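Local structure of MaoC family protein (Mycobacterium tuberculosis H37Rv, 3KHP) at residues L46-G51 with P75-I80; V274-E279 with V284-V289; G86-V91 with V138-R143; P267-S272 with E296-L301. The protein probably dehydrates (3R)-hydroxyacyl thioesters reversibly, as a MaoC-family hydratase with a double hot-dog fold. All coordinates share one frame; numbering follows the deposited sequence. Where two conformers were deposited one is given.

Contact 1 of 4, residues L46-G51 with P75-I80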
loop_
_atom_site.group_PDB
_atom_site.type_symbol
_atom_site.label_atom_id
_atom_site.label_comp_id
_atom_site.label_asym_id
_atom_site.label_seq_id
_atom_site.Cartn_x
_atom_site.Cartn_y
_atom_site.Cartn_z
ATOM N N LEU A 46 -2.025 1.345 -8.672
ATOM C CA LEU A 46 -0.810 0.619 -8.386
ATOM C C LEU A 46 -0.833 0.108 -6.937
ATOM O O LEU A 46 -0.601 -1.076 -6.689
ATOM C CB LEU A 46 0.420 1.526 -8.603
ATOM C CG LEU A 46 0.714 1.922 -10.066
ATOM C CD1 LEU A 46 1.679 3.071 -10.121
ATOM C CD2 LEU A 46 1.168 0.723 -10.924
ATOM N N LEU A 47 -1.118 1.006 -5.993
ATOM C CA LEU A 47 -1.150 0.629 -4.580
ATOM C C LEU A 47 -2.154 -0.480 -4.294
ATOM O O LEU A 47 -1.905 -1.348 -3.435
ATOM C CB LEU A 47 -1.473 1.857 -3.710
ATOM C CG LEU A 47 -1.433 1.628 -2.204
ATOM C CD1 LEU A 47 -0.174 0.913 -1.771
ATOM C CD2 LEU A 47 -1.575 2.964 -1.436
ATOM N N TYR A 48 -3.283 -0.437 -5.002
ATOM C CA TYR A 48 -4.352 -1.438 -4.839
ATOM C C TYR A 48 -3.814 -2.764 -5.336
ATOM O O TYR A 48 -3.958 -3.779 -4.661
ATOM C CB TYR A 48 -5.621 -1.040 -5.624
ATOM C CG TYR A 48 -6.664 -2.143 -5.660
ATOM C CD1 TYR A 48 -7.570 -2.303 -4.618
ATOM C CD2 TYR A 48 -6.748 -3.014 -6.714
ATOM C CE1 TYR A 48 -8.474 -3.349 -4.599
ATOM C CE2 TYR A 48 -7.682 -4.053 -6.710
ATOM C CZ TYR A 48 -8.555 -4.188 -5.663
ATOM O OH TYR A 48 -9.489 -5.177 -5.660
ATOM N N ALA A 49 -3.249 -2.770 -6.541
ATOM C CA ALA A 49 -2.652 -3.987 -7.092
ATOM C C ALA A 49 -1.687 -4.650 -6.083
ATOM O O ALA A 49 -1.772 -5.830 -5.846
ATOM C CB ALA A 49 -1.904 -3.692 -8.419
ATOM N N ILE A 50 -0.746 -3.897 -5.525
ATOM C CA ILE A 50 0.203 -4.476 -4.556
ATOM C C ILE A 50 -0.589 -4.930 -3.341
ATOM O O ILE A 50 -0.321 -5.966 -2.808
ATOM C CB ILE A 50 1.281 -3.471 -4.151
ATOM C CG1 ILE A 50 2.218 -3.189 -5.334
ATOM C CG2 ILE A 50 2.087 -3.969 -2.961
ATOM C CD1 ILE A 50 2.967 -1.802 -5.207
ATOM N N GLY A 51 -1.619 -4.155 -2.974
ATOM C CA GLY A 51 -2.538 -4.505 -1.908
ATOM C C GLY A 51 -3.130 -5.887 -2.041
ATOM O O GLY A 51 -3.261 -6.593 -1.048
ATOM N N PRO A 75 -9.964 -5.479 -12.249
ATOM C CA PRO A 75 -11.387 -5.096 -12.314
ATOM C C PRO A 75 -12.012 -5.077 -10.925
ATOM O O PRO A 75 -12.956 -4.321 -10.697
ATOM C CB PRO A 75 -12.021 -6.159 -13.224
ATOM C CG PRO A 75 -11.082 -7.307 -13.200
ATOM C CD PRO A 75 -9.689 -6.694 -13.025
ATOM N N THR A 76 -11.455 -5.838 -9.994
ATOM C CA THR A 76 -11.928 -5.767 -8.619
ATOM C C THR A 76 -11.669 -4.417 -7.984
ATOM O O THR A 76 -12.200 -4.142 -6.896
ATOM C CB THR A 76 -11.319 -6.808 -7.710
ATOM O OG1 THR A 76 -9.916 -6.594 -7.614
ATOM C CG2 THR A 76 -11.659 -8.205 -8.175
ATOM N N TYR A 77 -10.884 -3.557 -8.648
ATOM C CA TYR A 77 -10.780 -2.161 -8.200
ATOM C C TYR A 77 -12.174 -1.462 -8.180
ATOM O O TYR A 77 -12.329 -0.441 -7.539
ATOM C CB TYR A 77 -9.748 -1.374 -9.021
ATOM C CG TYR A 77 -9.429 -0.011 -8.467
ATOM C CD1 TYR A 77 -8.740 0.132 -7.258
ATOM C CD2 TYR A 77 -9.866 1.142 -9.119
ATOM C CE1 TYR A 77 -8.480 1.391 -6.716
ATOM C CE2 TYR A 77 -9.625 2.423 -8.576
ATOM C CZ TYR A 77 -8.917 2.530 -7.381
ATOM O OH TYR A 77 -8.688 3.761 -6.858
ATOM N N ALA A 78 -13.185 -2.013 -8.842
ATOM C CA ALA A 78 -14.540 -1.422 -8.766
ATOM C C ALA A 78 -15.046 -1.305 -7.318
ATOM O O ALA A 78 -15.793 -0.409 -7.021
ATOM C CB ALA A 78 -15.528 -2.190 -9.583
ATOM N N VAL A 79 -14.598 -2.167 -6.424
ATOM C CA VAL A 79 -15.037 -2.084 -5.044
ATOM C C VAL A 79 -14.507 -0.866 -4.306
ATOM O O VAL A 79 -15.120 -0.441 -3.333
ATOM C CB VAL A 79 -14.755 -3.364 -4.250
ATOM C CG1 VAL A 79 -15.422 -4.592 -4.946
ATOM C CG2 VAL A 79 -13.271 -3.555 -4.001
ATOM N N ILE A 80 -13.448 -0.234 -4.828
ATOM C CA ILE A 80 -12.918 0.957 -4.237
ATOM C C ILE A 80 -13.407 2.238 -4.890
ATOM O O ILE A 80 -13.717 3.182 -4.193
ATOM C CB ILE A 80 -11.403 0.971 -4.316
ATOM C CG1 ILE A 80 -10.806 -0.311 -3.705
ATOM C CG2 ILE A 80 -10.863 2.248 -3.654
ATOM C CD1 ILE A 80 -11.139 -0.524 -2.178
#
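Y48, projecting from the last turn of helix 42-51, carries every contact with the turn at P75-I80, whose backbone comes closest at Y77. Its CG stands anti to the backbone N (chi1 171°), which carries the ring across to the turn, with Y77 over one face and T76 at its hydroxyl end. The aromatic part is a T-shaped pair. The edge of Y77 is presented to the face of Y48, with the ring centroids 5.2 Å apart and the planes 72° from each other. Y77 CD1 does the touching, 3.5 Å from Y48 CG and offset toward the rim of that ring. A CH-pi contact falls on the same ring, Y77 CA lying over the face 4.2 Å from its centroid. The polar part lies at the far end of the ring: Y48 OH and T76 OG1 form a very short hydrogen bond of 2.5 Å, T76 OG1 lying near the ring plane, which would limit how far the ring can swing. Apolar packing completes the set, I80 CG1 reaching Y48 CD1 at 3.9 Å. Around this largely buried contact, Y202 of helix 198-202 touches Y48 and I80, Y235 of helix 231-245 packs on T76 and V79, and V79 also leans on Q104 and I106 of strand 103-108. W40 meets Y77 edge-to-face, while L204 of the second subunit packs on I50.

Contact 2 of 4, residues V274-E279 with V284-V289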
loop_
_atom_site.group_PDB
_atom_site.type_symbol
_atom_site.label_atom_id
_atom_site.label_comp_id
_atom_site.label_asym_id
_atom_site.label_seq_id
_atom_site.Cartn_x
_atom_site.Cartn_y
_atom_site.Cartn_z
ATOM N N VAL A 274 -9.927 -22.408 -7.216
ATOM C CA VAL A 274 -10.290 -23.538 -8.049
ATOM C C VAL A 274 -11.402 -23.146 -8.988
ATOM O O VAL A 274 -12.418 -22.613 -8.578
ATOM C CB VAL A 274 -10.710 -24.787 -7.219
ATOM C CG1 VAL A 274 -9.483 -25.480 -6.719
ATOM C CG2 VAL A 274 -11.652 -24.431 -6.063
ATOM N N ILE A 275 -11.184 -23.406 -10.263
ATOM C CA ILE A 275 -12.004 -22.841 -11.298
ATOM C C ILE A 275 -12.554 -23.971 -12.180
ATOM O O ILE A 275 -11.890 -24.990 -12.377
ATOM C CB ILE A 275 -11.182 -21.871 -12.146
ATOM C CG1 ILE A 275 -10.523 -20.791 -11.256
ATOM C CG2 ILE A 275 -12.050 -21.244 -13.234
ATOM C CD1 ILE A 275 -9.530 -19.889 -11.999
ATOM N N TRP A 276 -13.768 -23.773 -12.695
ATOM C CA TRP A 276 -14.406 -24.705 -13.612
ATOM C C TRP A 276 -14.963 -23.897 -14.738
ATOM O O TRP A 276 -15.834 -23.038 -14.491
ATOM C CB TRP A 276 -15.594 -25.422 -12.951
ATOM C CG TRP A 276 -15.262 -26.423 -11.918
ATOM C CD1 TRP A 276 -15.197 -27.771 -12.085
ATOM C CD2 TRP A 276 -14.985 -26.179 -10.542
ATOM N NE1 TRP A 276 -14.878 -28.386 -10.896
ATOM C CE2 TRP A 276 -14.741 -27.425 -9.934
ATOM C CE3 TRP A 276 -14.912 -25.031 -9.760
ATOM C CZ2 TRP A 276 -14.427 -27.544 -8.593
ATOM C CZ3 TRP A 276 -14.609 -25.164 -8.424
ATOM C CH2 TRP A 276 -14.373 -26.400 -7.856
ATOM N N ARG A 277 -14.484 -24.145 -15.961
ATOM C CA ARG A 277 -15.083 -23.547 -17.153
ATOM C C ARG A 277 -16.405 -24.251 -17.432
ATOM O O ARG A 277 -16.465 -25.470 -17.537
ATOM C CB ARG A 277 -14.150 -23.661 -18.365
ATOM C CG ARG A 277 -12.953 -22.737 -18.282
ATOM C CD ARG A 277 -11.995 -22.962 -19.426
ATOM N NE ARG A 277 -10.939 -21.953 -19.450
ATOM C CZ ARG A 277 -9.774 -22.077 -18.824
ATOM N NH1 ARG A 277 -9.500 -23.170 -18.118
ATOM N NH2 ARG A 277 -8.877 -21.105 -18.911
ATOM N N THR A 278 -17.471 -23.495 -17.530
ATOM C CA THR A 278 -18.773 -24.119 -17.673
ATOM C C THR A 278 -19.374 -23.926 -19.053
ATOM O O THR A 278 -20.004 -24.804 -19.565
ATOM C CB THR A 278 -19.773 -23.611 -16.582
ATOM O OG1 THR A 278 -19.963 -22.208 -16.727
ATOM C CG2 THR A 278 -19.260 -23.927 -15.201
ATOM N N GLU A 279 -19.163 -22.784 -19.664
ATOM C CA GLU A 279 -19.914 -22.432 -20.848
ATOM C C GLU A 279 -19.123 -21.313 -21.469
ATOM O O GLU A 279 -18.621 -20.460 -20.753
ATOM C CB GLU A 279 -21.301 -21.953 -20.409
ATOM C CG GLU A 279 -22.192 -21.305 -21.482
ATOM C CD GLU A 279 -23.446 -20.688 -20.876
ATOM O OE1 GLU A 279 -24.031 -21.316 -19.965
ATOM O OE2 GLU A 279 -23.839 -19.579 -21.294
ATOM N N VAL A 284 -17.259 -20.939 -12.900
ATOM C CA VAL A 284 -17.552 -20.879 -11.495
ATOM C C VAL A 284 -16.286 -21.170 -10.732
ATOM O O VAL A 284 -15.362 -21.759 -11.288
ATOM C CB VAL A 284 -18.701 -21.858 -11.082
ATOM C CG1 VAL A 284 -20.003 -21.428 -11.729
ATOM C CG2 VAL A 284 -18.365 -23.319 -11.428
ATOM N N PHE A 285 -16.233 -20.760 -9.469
ATOM C CA PHE A 285 -15.033 -20.969 -8.668
ATOM C C PHE A 285 -15.233 -20.966 -7.165
ATOM O O PHE A 285 -16.242 -20.522 -6.648
ATOM C CB PHE A 285 -13.956 -19.920 -9.030
ATOM C CG PHE A 285 -14.241 -18.541 -8.484
ATOM C CD1 PHE A 285 -13.694 -18.136 -7.270
ATOM C CD2 PHE A 285 -15.079 -17.667 -9.157
ATOM C CE1 PHE A 285 -13.950 -16.863 -6.757
ATOM C CE2 PHE A 285 -15.347 -16.411 -8.651
ATOM C CZ PHE A 285 -14.785 -16.000 -7.447
ATOM N N ARG A 286 -14.224 -21.470 -6.474
ATOM C CA ARG A 286 -14.066 -21.243 -5.055
ATOM C C ARG A 286 -12.646 -20.842 -4.787
ATOM O O ARG A 286 -11.747 -21.176 -5.553
ATOM C CB ARG A 286 -14.335 -22.500 -4.251
ATOM C CG ARG A 286 -15.732 -22.983 -4.320
ATOM C CD ARG A 286 -16.007 -24.064 -3.246
ATOM N NE ARG A 286 -15.967 -25.389 -3.827
ATOM C CZ ARG A 286 -17.023 -26.071 -4.275
ATOM N NH1 ARG A 286 -18.258 -25.585 -4.208
ATOM N NH2 ARG A 286 -16.827 -27.267 -4.798
ATOM N N THR A 287 -12.455 -20.162 -3.659
ATOM C CA THR A 287 -11.126 -19.964 -3.101
ATOM C C THR A 287 -11.053 -20.639 -1.738
ATOM O O THR A 287 -11.987 -20.541 -0.980
ATOM C CB THR A 287 -10.827 -18.492 -3.034
ATOM O OG1 THR A 287 -11.003 -17.951 -4.353
ATOM C CG2 THR A 287 -9.415 -18.250 -2.561
ATOM N N GLU A 288 -9.946 -21.316 -1.451
ATOM C CA GLU A 288 -9.770 -22.086 -0.231
ATOM C C GLU A 288 -8.371 -21.902 0.298
ATOM O O GLU A 288 -7.479 -21.515 -0.436
ATOM C CB GLU A 288 -9.918 -23.606 -0.479
ATOM C CG GLU A 288 -10.927 -24.034 -1.514
ATOM C CD GLU A 288 -10.863 -25.546 -1.912
ATOM O OE1 GLU A 288 -9.763 -26.158 -2.014
ATOM O OE2 GLU A 288 -11.962 -26.092 -2.149
ATOM N N VAL A 289 -8.163 -22.291 1.538
ATOM C CA VAL A 289 -6.842 -22.368 2.114
ATOM C C VAL A 289 -6.588 -23.818 2.460
ATOM O O VAL A 289 -7.291 -24.371 3.309
ATOM C CB VAL A 289 -6.735 -21.569 3.393
ATOM C CG1 VAL A 289 -5.353 -21.766 4.024
ATOM C CG2 VAL A 289 -7.064 -20.125 3.119
#
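The beta hairpin formed by strands 271-279 and 282-289 is held here by V274-I275-W276 paired with V284-F285-R286, the strands antiparallel within a few degrees. V274 with R286 and W276 with V284 are hydrogen-bonded pairs, each joined by two bonds; V274 N to R286 O measures 2.8 Å and W276 N to V284 O 2.9 Å. Between them I275 and F285 form a non-hydrogen-bonded pair, where F285 CA makes a close CA-H...O contact of 3.1 Å to V274 O. F285 CB meets I275 CG1 at 4.2 Å, while its ring (chi1 75°, CG between the backbone N and carbonyl carbon) leads away from the partner strand. The opposite face carries W276 CB against V284 CG2 at 3.8 Å, and V284 O lies in the indole plane at its edge. Farther out, W276 CH2 comes 4.0 Å from R286 NH2, the ring and guanidinium planes 70° apart. T278 and E279 both face R282 in a classic beta bulge toward the turn. On the side of the sheet that carries W276, V284 and R286, F181 packs on V284, pairs edge-to-face with the indole and makes a cation-pi contact with R286. L242 of helix 231-245 packs on I275 and F285, while strands 188-192 and 298-308 flank the hairpin.

Contact 3 of 4, residues G86-V91 with V138-R143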
loop_
_atom_site.group_PDB
_atom_site.type_symbol
_atom_site.label_atom_id
_atom_site.label_comp_id
_atom_site.label_asym_id
_atom_site.label_seq_id
_atom_site.Cartn_x
_atom_site.Cartn_y
_atom_site.Cartn_z
ATOM N N GLY A 86 -22.434 3.574 0.456
ATOM C CA GLY A 86 -23.233 4.724 0.853
ATOM C C GLY A 86 -24.721 4.462 1.083
ATOM O O GLY A 86 -25.335 5.102 1.928
ATOM N N ALA A 87 -25.293 3.501 0.358
ATOM C CA ALA A 87 -26.725 3.231 0.434
ATOM C C ALA A 87 -27.172 2.623 1.772
ATOM O O ALA A 87 -28.356 2.676 2.101
ATOM C CB ALA A 87 -27.152 2.332 -0.717
ATOM N N ALA A 88 -26.239 2.045 2.526
ATOM C CA ALA A 88 -26.581 1.396 3.811
ATOM C C ALA A 88 -27.194 2.375 4.789
ATOM O O ALA A 88 -28.102 2.016 5.523
ATOM C CB ALA A 88 -25.368 0.703 4.452
ATOM N N ALA A 89 -26.712 3.607 4.768
ATOM C CA ALA A 89 -27.196 4.649 5.668
ATOM C C ALA A 89 -28.707 4.924 5.516
ATOM O O ALA A 89 -29.328 5.472 6.416
ATOM C CB ALA A 89 -26.388 5.951 5.464
ATOM N N LYS A 90 -29.267 4.559 4.369
ATOM C CA LYS A 90 -30.708 4.660 4.119
ATOM C C LYS A 90 -31.535 3.598 4.864
ATOM O O LYS A 90 -32.727 3.796 5.079
ATOM C CB LYS A 90 -30.996 4.585 2.605
ATOM C CG LYS A 90 -30.395 5.746 1.772
ATOM C CD LYS A 90 -31.103 7.085 2.047
ATOM C CE LYS A 90 -30.371 8.268 1.377
ATOM N NZ LYS A 90 -30.826 9.584 1.937
ATOM N N VAL A 91 -30.888 2.495 5.249
ATOM C CA VAL A 91 -31.559 1.300 5.772
ATOM C C VAL A 91 -31.473 1.282 7.273
ATOM O O VAL A 91 -32.483 1.050 7.980
ATOM C CB VAL A 91 -30.873 0.073 5.268
ATOM C CG1 VAL A 91 -31.496 -1.200 5.849
ATOM C CG2 VAL A 91 -30.850 0.085 3.722
ATOM N N VAL A 138 -29.452 -7.434 3.529
ATOM C CA VAL A 138 -29.500 -6.131 2.900
ATOM C C VAL A 138 -28.626 -6.133 1.631
ATOM O O VAL A 138 -27.484 -6.587 1.677
ATOM C CB VAL A 138 -29.003 -5.090 3.835
ATOM C CG1 VAL A 138 -29.022 -3.739 3.160
ATOM C CG2 VAL A 138 -29.859 -5.069 5.043
ATOM N N VAL A 139 -29.174 -5.645 0.515
ATOM C CA VAL A 139 -28.456 -5.621 -0.764
ATOM C C VAL A 139 -28.300 -4.201 -1.271
ATOM O O VAL A 139 -29.272 -3.494 -1.484
ATOM C CB VAL A 139 -29.107 -6.533 -1.824
ATOM C CG1 VAL A 139 -28.231 -6.615 -3.095
ATOM C CG2 VAL A 139 -29.282 -7.899 -1.262
ATOM N N LEU A 140 -27.047 -3.791 -1.426
ATOM C CA LEU A 140 -26.703 -2.450 -1.854
ATOM C C LEU A 140 -26.066 -2.524 -3.247
ATOM O O LEU A 140 -25.313 -3.427 -3.531
ATOM C CB LEU A 140 -25.783 -1.791 -0.828
ATOM C CG LEU A 140 -26.222 -1.937 0.641
ATOM C CD1 LEU A 140 -25.160 -1.380 1.590
ATOM C CD2 LEU A 140 -27.570 -1.263 0.885
ATOM N N ARG A 141 -26.403 -1.590 -4.123
ATOM C CA ARG A 141 -25.988 -1.676 -5.499
ATOM C C ARG A 141 -25.376 -0.378 -5.848
ATOM O O ARG A 141 -25.974 0.638 -5.577
ATOM C CB ARG A 141 -27.166 -1.906 -6.446
ATOM C CG ARG A 141 -26.736 -1.915 -7.926
ATOM C CD ARG A 141 -27.862 -1.648 -8.891
ATOM N NE ARG A 141 -28.796 -2.752 -8.962
ATOM C CZ ARG A 141 -30.115 -2.662 -8.772
ATOM N NH1 ARG A 141 -30.715 -1.508 -8.495
ATOM N NH2 ARG A 141 -30.840 -3.766 -8.864
ATOM N N GLY A 142 -24.191 -0.408 -6.464
ATOM C CA GLY A 142 -23.502 0.811 -6.866
ATOM C C GLY A 142 -23.394 0.908 -8.374
ATOM O O GLY A 142 -23.196 -0.068 -9.024
ATOM N N ARG A 143 -23.496 2.101 -8.908
ATOM C CA ARG A 143 -23.394 2.337 -10.328
ATOM C C ARG A 143 -22.460 3.494 -10.524
ATOM O O ARG A 143 -22.733 4.580 -9.994
ATOM C CB ARG A 143 -24.744 2.724 -10.952
ATOM C CG ARG A 143 -25.650 1.586 -11.266
ATOM C CD ARG A 143 -27.091 2.118 -11.722
ATOM N NE ARG A 143 -26.999 2.841 -12.987
ATOM C CZ ARG A 143 -26.914 2.254 -14.168
ATOM N NH1 ARG A 143 -26.938 0.935 -14.256
ATOM N NH2 ARG A 143 -26.797 2.988 -15.269
#
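L140 is the centre of the tight part. It rises from strand 136-145 toward the short helical turn at G86-V91, and its forked end straddles the start of A88: CD1 meets A88 CB at 3.5 Å and A88 N at 3.7 Å, while CD2 touches A87 CB at 4.0 Å. With CG beside the backbone N (chi1 -47°) and one methyl extended (chi2 174°), the two branches divide between the neighbouring alanines, whose short side chains let the turn come down close; the backbones approach to 6.1 Å between A87 CA and L140 CA. The other end is looser. There V91 CG2 meets V138 CG1 at 4.3 Å, branch against branch, a single apolar touch. All five touching residues are buried, and the contact across the two segments is wholly apolar; within the turn, K90 N bonds to A87 O at 3.1 Å and V91 N to A88 O at 2.8 Å, and V91 is also tied by its backbone to D25. The outer surface of the turn is different, since G86, A89 and K90 are exposed. On the strand, R141 points away from the turn and its guanidinium pairs with E123. T122 packs on A87, and V124 and I127 on V91, all from strand 116-129; L160 of strand 152-162 packs on L140, and F94 and P96 close over A88. An irregular helical segment laid along one face of a long antiparallel sheet, joined by alanine, valine and leucine side chains, is consistent with the N-terminal half of a double hot-dog hydratase, where short helical pieces and loops pack on the sheet.

Contact 4 of 4, residues P267-S272 with E296-L301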
loop_
_atom_site.group_PDB
_atom_site.type_symbol
_atom_site.label_atom_id
_atom_site.label_comp_id
_atom_site.label_asym_id
_atom_site.label_seq_id
_atom_site.Cartn_x
_atom_site.Cartn_y
_atom_site.Cartn_z
ATOM N N PRO A 267 -3.627 -13.030 7.144
ATOM C CA PRO A 267 -2.540 -12.677 6.210
ATOM C C PRO A 267 -1.368 -13.635 6.400
ATOM O O PRO A 267 -1.043 -14.018 7.551
ATOM C CB PRO A 267 -2.164 -11.257 6.590
ATOM C CG PRO A 267 -3.177 -10.799 7.634
ATOM C CD PRO A 267 -3.898 -11.984 8.138
ATOM N N GLY A 268 -0.823 -14.093 5.273
ATOM C CA GLY A 268 0.248 -15.087 5.255
ATOM C C GLY A 268 -0.234 -16.407 4.693
ATOM O O GLY A 268 0.560 -17.225 4.246
ATOM N N GLU A 269 -1.542 -16.621 4.701
ATOM C CA GLU A 269 -2.102 -17.880 4.177
ATOM C C GLU A 269 -2.155 -17.838 2.661
ATOM O O GLU A 269 -2.248 -16.782 2.072
ATOM C CB GLU A 269 -3.493 -18.157 4.750
ATOM C CG GLU A 269 -3.496 -18.462 6.213
ATOM C CD GLU A 269 -4.864 -18.889 6.722
ATOM O OE1 GLU A 269 -5.857 -18.157 6.500
ATOM O OE2 GLU A 269 -4.921 -19.965 7.371
ATOM N N THR A 270 -2.078 -19.004 2.053
ATOM C CA THR A 270 -2.075 -19.121 0.619
ATOM C C THR A 270 -3.455 -19.398 0.162
ATOM O O THR A 270 -4.102 -20.306 0.653
ATOM C CB THR A 270 -1.123 -20.235 0.154
ATOM O OG1 THR A 270 0.229 -19.836 0.421
ATOM C CG2 THR A 270 -1.277 -20.511 -1.333
ATOM N N LEU A 271 -3.905 -18.591 -0.791
ATOM C CA LEU A 271 -5.224 -18.702 -1.340
ATOM C C LEU A 271 -5.239 -19.507 -2.669
ATOM O O LEU A 271 -4.685 -19.051 -3.698
ATOM C CB LEU A 271 -5.813 -17.305 -1.508
ATOM C CG LEU A 271 -6.022 -16.535 -0.208
ATOM C CD1 LEU A 271 -6.156 -15.068 -0.489
ATOM C CD2 LEU A 271 -7.213 -17.044 0.586
ATOM N N SER A 272 -5.893 -20.683 -2.639
ATOM C CA SER A 272 -6.110 -21.535 -3.835
ATOM C C SER A 272 -7.442 -21.315 -4.496
ATOM O O SER A 272 -8.454 -21.746 -3.968
ATOM C CB SER A 272 -6.143 -23.025 -3.473
ATOM O OG SER A 272 -4.876 -23.515 -3.219
ATOM N N GLU A 296 -7.886 -31.101 5.682
ATOM C CA GLU A 296 -9.057 -30.638 4.918
ATOM C C GLU A 296 -9.076 -29.099 4.684
ATOM O O GLU A 296 -8.766 -28.292 5.588
ATOM C CB GLU A 296 -10.360 -31.084 5.611
ATOM N N ALA A 297 -9.448 -28.713 3.471
ATOM C CA ALA A 297 -9.368 -27.327 3.027
ATOM C C ALA A 297 -10.491 -26.492 3.631
ATOM O O ALA A 297 -11.586 -26.986 3.811
ATOM C CB ALA A 297 -9.432 -27.254 1.488
ATOM N N ARG A 298 -10.204 -25.233 3.926
ATOM C CA ARG A 298 -11.183 -24.292 4.448
ATOM C C ARG A 298 -11.647 -23.484 3.245
ATOM O O ARG A 298 -10.829 -22.829 2.581
ATOM C CB ARG A 298 -10.502 -23.380 5.492
ATOM C CG ARG A 298 -11.402 -22.440 6.221
ATOM C CD ARG A 298 -10.722 -21.149 6.708
ATOM N NE ARG A 298 -9.415 -21.456 7.208
ATOM C CZ ARG A 298 -8.389 -20.617 7.284
ATOM N NH1 ARG A 298 -8.490 -19.339 6.971
ATOM N NH2 ARG A 298 -7.243 -21.084 7.727
ATOM N N VAL A 299 -12.937 -23.537 2.921
ATOM C CA VAL A 299 -13.417 -22.724 1.826
ATOM C C VAL A 299 -13.578 -21.311 2.350
ATOM O O VAL A 299 -14.215 -21.123 3.379
ATOM C CB VAL A 299 -14.729 -23.246 1.291
ATOM C CG1 VAL A 299 -15.234 -22.329 0.239
ATOM C CG2 VAL A 299 -14.544 -24.659 0.740
ATOM N N VAL A 300 -12.992 -20.320 1.691
ATOM C CA VAL A 300 -13.143 -18.914 2.156
ATOM C C VAL A 300 -13.963 -18.050 1.232
ATOM O O VAL A 300 -14.564 -17.080 1.682
ATOM C CB VAL A 300 -11.782 -18.268 2.467
ATOM C CG1 VAL A 300 -11.108 -19.028 3.572
ATOM C CG2 VAL A 300 -10.866 -18.223 1.237
ATOM N N LEU A 301 -13.982 -18.384 -0.065
ATOM C CA LEU A 301 -14.916 -17.797 -1.042
ATOM C C LEU A 301 -15.636 -18.937 -1.718
ATOM O O LEU A 301 -15.005 -19.881 -2.212
ATOM C CB LEU A 301 -14.240 -16.980 -2.150
ATOM C CG LEU A 301 -13.407 -15.749 -1.802
ATOM C CD1 LEU A 301 -12.812 -15.165 -3.106
ATOM C CD2 LEU A 301 -14.239 -14.694 -1.022
#
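P267-S272 and E296-L301 are not direct partners in the sheet: their nearest CA atoms, those of L271 and V300, stand 8.7 Å apart, with strand 282-289 running between them. The first segment comes in as a loop, turns at G268, whose phi is positive, and enters strand 271-279 at L271. The second runs as strand from R298, and the chain turns a corner at L301, where V300 and L301 both face T287 in a classic beta bulge. Side chains have to bridge the gap, and two pairs do so. The stronger is a bidentate salt bridge between E269 and R298, gripped end-on: R298 NH1 gives a hydrogen bond of 2.9 Å to E269 OE1, and R298 NH2 one of 2.6 Å to E269 OE2. Both oxygens are approached on their syn side, though the carboxylate and guanidinium planes are twisted 30° from each other, so the pair is not quite flat. The glutamate reaches out extended, whereas R298 bends at chi3 (-40°) to turn its guanidinium end toward it. Each side is further anchored, E269 OE1 by F266 N and R298 NH1 by P264 O, which should hold both groups in place. Deeper in, L271 CD2 touches V300 CG2 at 3.9 Å, the two side chains at about a right angle. T287 of the intervening strand and V237 of helix 231-245 also pack on L271, while S272 bonds to E288, and R298 and V300 to V289 and T287, through their backbones.

Contacts 2 and 4 belong together: both use strand 271-279, and contact 2 is nested within the loop closed by contact 4, with probable backbone hydrogen bonds from 284-289 to both segments of contact 4. One is regular main-chain pairing; the other is a step longer, spanned by side chains, with a partly exposed charged pair above an apolar touch. Contact 3 lies on the other side of the chain's centre, about 28 Å from contact 2 between centres, yet reaches the same sheet through apolar packing alone. Contact 1, nearest the chain centre, is a buried aromatic and hydroxyl meeting of helix 42-51 with the turn into helix 78-81, touching none of the others.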